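Local coordinates for hydrogenase expression/formation protein (HypB) (PDB 2WSM) that probably binds and hydrolyses GTP as a nickel- and zinc-binding maturation factor for hydrogenase, with dimerization that depends on GTP, at residues A[18-22]-A[127-133]. Numbering follows the deposited sequence.
Sequences AEKNR and DLGENYR
A salt-bridge network joins helix 12-28 to a loop, shaped by an Asx turn, that leads into strand 132-138 of the G domain. Residues 18-22 are helical. Residues 127-131 form a loop, and the strand begins at Tyr132. The two backbones are nearest at Ala18 and Gly129, with CA atoms 4.4 Å apart. Gly129 has positive phi (103/13), and its CA lies 3.4 Å from Ala18 O. A CB here would clash with Ala18 O and Asn21 CB. Asp127 OD2 accepts from Gly129 N (3.0 Å), closing the Asx turn. Arg22, with chi1 and chi2 t, extends its guanidinium to Asp127: NH1 to OD1 3.1 Å, NH2 to OD2 2.9 Å. Arg22 NH2 also donates to Glu130 O (3.1 Å), and a water bridges Arg22 NE and Glu130 O. Arg133 NH1 pairs with Glu130 OE1 (2.8 Å), extending the network. Asn21 ND2 donates to Leu128 O (3.1 Å) and also to Ala96 O, at the start of helix 96-100. Glu130 OE1 accepts from Asn34 of central strand 31-37. The arrangement is a bidentate Arg-Asp salt bridge against an Asx turn, tying the helix that precedes strand 31-37 to the parallel sheet of a P-loop GTPase fold.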
loop_
_atom_site.group_PDB
_atom_site.type_symbol
_atom_site.label_atom_id
_atom_site.label_comp_id
_atom_site.label_asym_id
_atom_site.label_seq_id
_atom_site.Cartn_x
_atom_site.Cartn_y
_atom_site.Cartn_z
ATOM N N ALA A 18 5.231 -10.203 -14.242
ATOM C CA ALA A 18 4.198 -10.984 -13.563
ATOM C C ALA A 18 3.654 -12.103 -14.449
ATOM O O ALA A 18 3.391 -13.211 -13.976
ATOM C CB ALA A 18 3.074 -10.088 -13.092
ATOM N N GLU A 19 3.485 -11.804 -15.733
ATOM C CA GLU A 19 3.006 -12.781 -16.701
ATOM C C GLU A 19 4.045 -13.875 -16.896
ATOM O O GLU A 19 3.701 -15.052 -17.024
ATOM C CB GLU A 19 2.707 -12.103 -18.043
ATOM C CG GLU A 19 2.426 -13.080 -19.190
ATOM C CD GLU A 19 2.487 -12.421 -20.572
ATOM O OE1 GLU A 19 2.999 -11.281 -20.686
ATOM O OE2 GLU A 19 2.028 -13.053 -21.551
ATOM N N LYS A 20 5.317 -13.487 -16.912
ATOM C CA LYS A 20 6.396 -14.460 -17.064
ATOM C C LYS A 20 6.494 -15.383 -15.850
ATOM O O LYS A 20 6.701 -16.595 -15.993
ATOM C CB LYS A 20 7.736 -13.763 -17.308
ATOM C CG LYS A 20 7.830 -13.051 -18.646
ATOM C CD LYS A 20 8.916 -11.991 -18.614
ATOM C CE LYS A 20 10.295 -12.593 -18.836
ATOM N NZ LYS A 20 10.638 -12.657 -20.288
ATOM N N ASN A 21 6.341 -14.809 -14.660
ATOM C CA ASN A 21 6.363 -15.600 -13.439
ATOM C C ASN A 21 5.219 -16.604 -13.449
ATOM O O ASN A 21 5.394 -17.766 -13.070
ATOM C CB ASN A 21 6.307 -14.709 -12.194
ATOM C CG ASN A 21 7.559 -13.853 -12.029
ATOM O OD1 ASN A 21 8.566 -14.064 -12.710
ATOM N ND2 ASN A 21 7.494 -12.874 -11.130
ATOM N N ARG A 22 4.058 -16.150 -13.910
ATOM C CA ARG A 22 2.863 -16.990 -13.971
ATOM C C ARG A 22 3.038 -18.139 -14.970
ATOM O O ARG A 22 2.733 -19.292 -14.665
ATOM C CB ARG A 22 1.635 -16.136 -14.312
ATOM C CG ARG A 22 0.314 -16.883 -14.277
ATOM C CD ARG A 22 -0.882 -15.923 -14.226
ATOM N NE ARG A 22 -1.081 -15.361 -12.888
ATOM C CZ ARG A 22 -0.778 -14.112 -12.537
ATOM N NH1 ARG A 22 -0.268 -13.273 -13.425
ATOM N NH2 ARG A 22 -0.993 -13.701 -11.294
ATOM N N ASP A 127 1.019 -7.487 -8.698
ATOM C CA ASP A 127 0.870 -8.876 -9.098
ATOM C C ASP A 127 2.252 -9.540 -9.100
ATOM O O ASP A 127 3.162 -9.080 -9.773
ATOM C CB ASP A 127 0.248 -8.929 -10.498
ATOM C CG ASP A 127 -0.140 -10.331 -10.923
ATOM O OD1 ASP A 127 -0.521 -10.492 -12.097
ATOM O OD2 ASP A 127 -0.074 -11.266 -10.097
ATOM N N LEU A 128 2.412 -10.613 -8.337
ATOM C CA LEU A 128 3.682 -11.326 -8.321
ATOM C C LEU A 128 3.703 -12.424 -9.381
ATOM O O LEU A 128 4.766 -12.935 -9.738
ATOM C CB LEU A 128 3.940 -11.929 -6.934
ATOM C CG LEU A 128 3.928 -10.946 -5.758
ATOM C CD1 LEU A 128 4.321 -11.644 -4.467
ATOM C CD2 LEU A 128 4.849 -9.762 -6.035
ATOM N N GLY A 129 2.520 -12.778 -9.880
ATOM C CA GLY A 129 2.369 -13.880 -10.807
ATOM C C GLY A 129 1.807 -15.080 -10.080
ATOM O O GLY A 129 1.799 -16.197 -10.601
ATOM N N GLU A 130 1.325 -14.835 -8.866
ATOM C CA GLU A 130 0.834 -15.887 -7.982
ATOM C C GLU A 130 -0.523 -16.481 -8.383
ATOM O O GLU A 130 -1.311 -15.856 -9.086
ATOM C CB GLU A 130 0.763 -15.362 -6.544
ATOM C CG GLU A 130 -0.345 -14.368 -6.291
ATOM C CD GLU A 130 0.050 -12.928 -6.586
ATOM O OE1 GLU A 130 -0.544 -12.019 -5.980
ATOM O OE2 GLU A 130 0.943 -12.691 -7.420
ATOM N N ASN A 131 -0.774 -17.699 -7.919
ATOM C CA ASN A 131 -2.060 -18.375 -8.084
ATOM C C ASN A 131 -3.140 -17.884 -7.102
ATOM O O ASN A 131 -4.306 -17.739 -7.470
ATOM C CB ASN A 131 -1.890 -19.894 -7.919
ATOM C CG ASN A 131 -0.865 -20.482 -8.874
ATOM O OD1 ASN A 131 0.317 -20.122 -8.848
ATOM N ND2 ASN A 131 -1.311 -21.409 -9.717
ATOM N N TYR A 132 -2.756 -17.653 -5.850
ATOM C CA TYR A 132 -3.701 -17.239 -4.817
ATOM C C TYR A 132 -3.136 -16.189 -3.869
ATOM O O TYR A 132 -1.939 -16.141 -3.610
ATOM C CB TYR A 132 -4.186 -18.448 -4.008
ATOM C CG TYR A 132 -4.846 -19.486 -4.872
ATOM C CD1 TYR A 132 -4.097 -20.496 -5.467
ATOM C CD2 TYR A 132 -6.213 -19.445 -5.116
ATOM C CE1 TYR A 132 -4.692 -21.441 -6.276
ATOM C CE2 TYR A 132 -6.823 -20.387 -5.926
ATOM C CZ TYR A 132 -6.053 -21.381 -6.505
ATOM O OH TYR A 132 -6.643 -22.326 -7.307
ATOM N N ARG A 133 -4.023 -15.358 -3.346
ATOM C CA ARG A 133 -3.651 -14.328 -2.397
ATOM C C ARG A 133 -4.276 -14.639 -1.043
ATOM O O ARG A 133 -5.480 -14.874 -0.936
ATOM C CB ARG A 133 -4.137 -12.965 -2.888
ATOM C CG ARG A 133 -3.264 -12.326 -3.964
ATOM C CD ARG A 133 -4.087 -11.883 -5.177
ATOM N NE ARG A 133 -4.150 -12.973 -6.153
ATOM C CZ ARG A 133 -3.503 -12.984 -7.316
ATOM N NH1 ARG A 133 -2.760 -11.945 -7.684
ATOM N NH2 ARG A 133 -3.615 -14.029 -8.123
HETATM O O HOH W 1 -1.901 -17.364 -11.541
#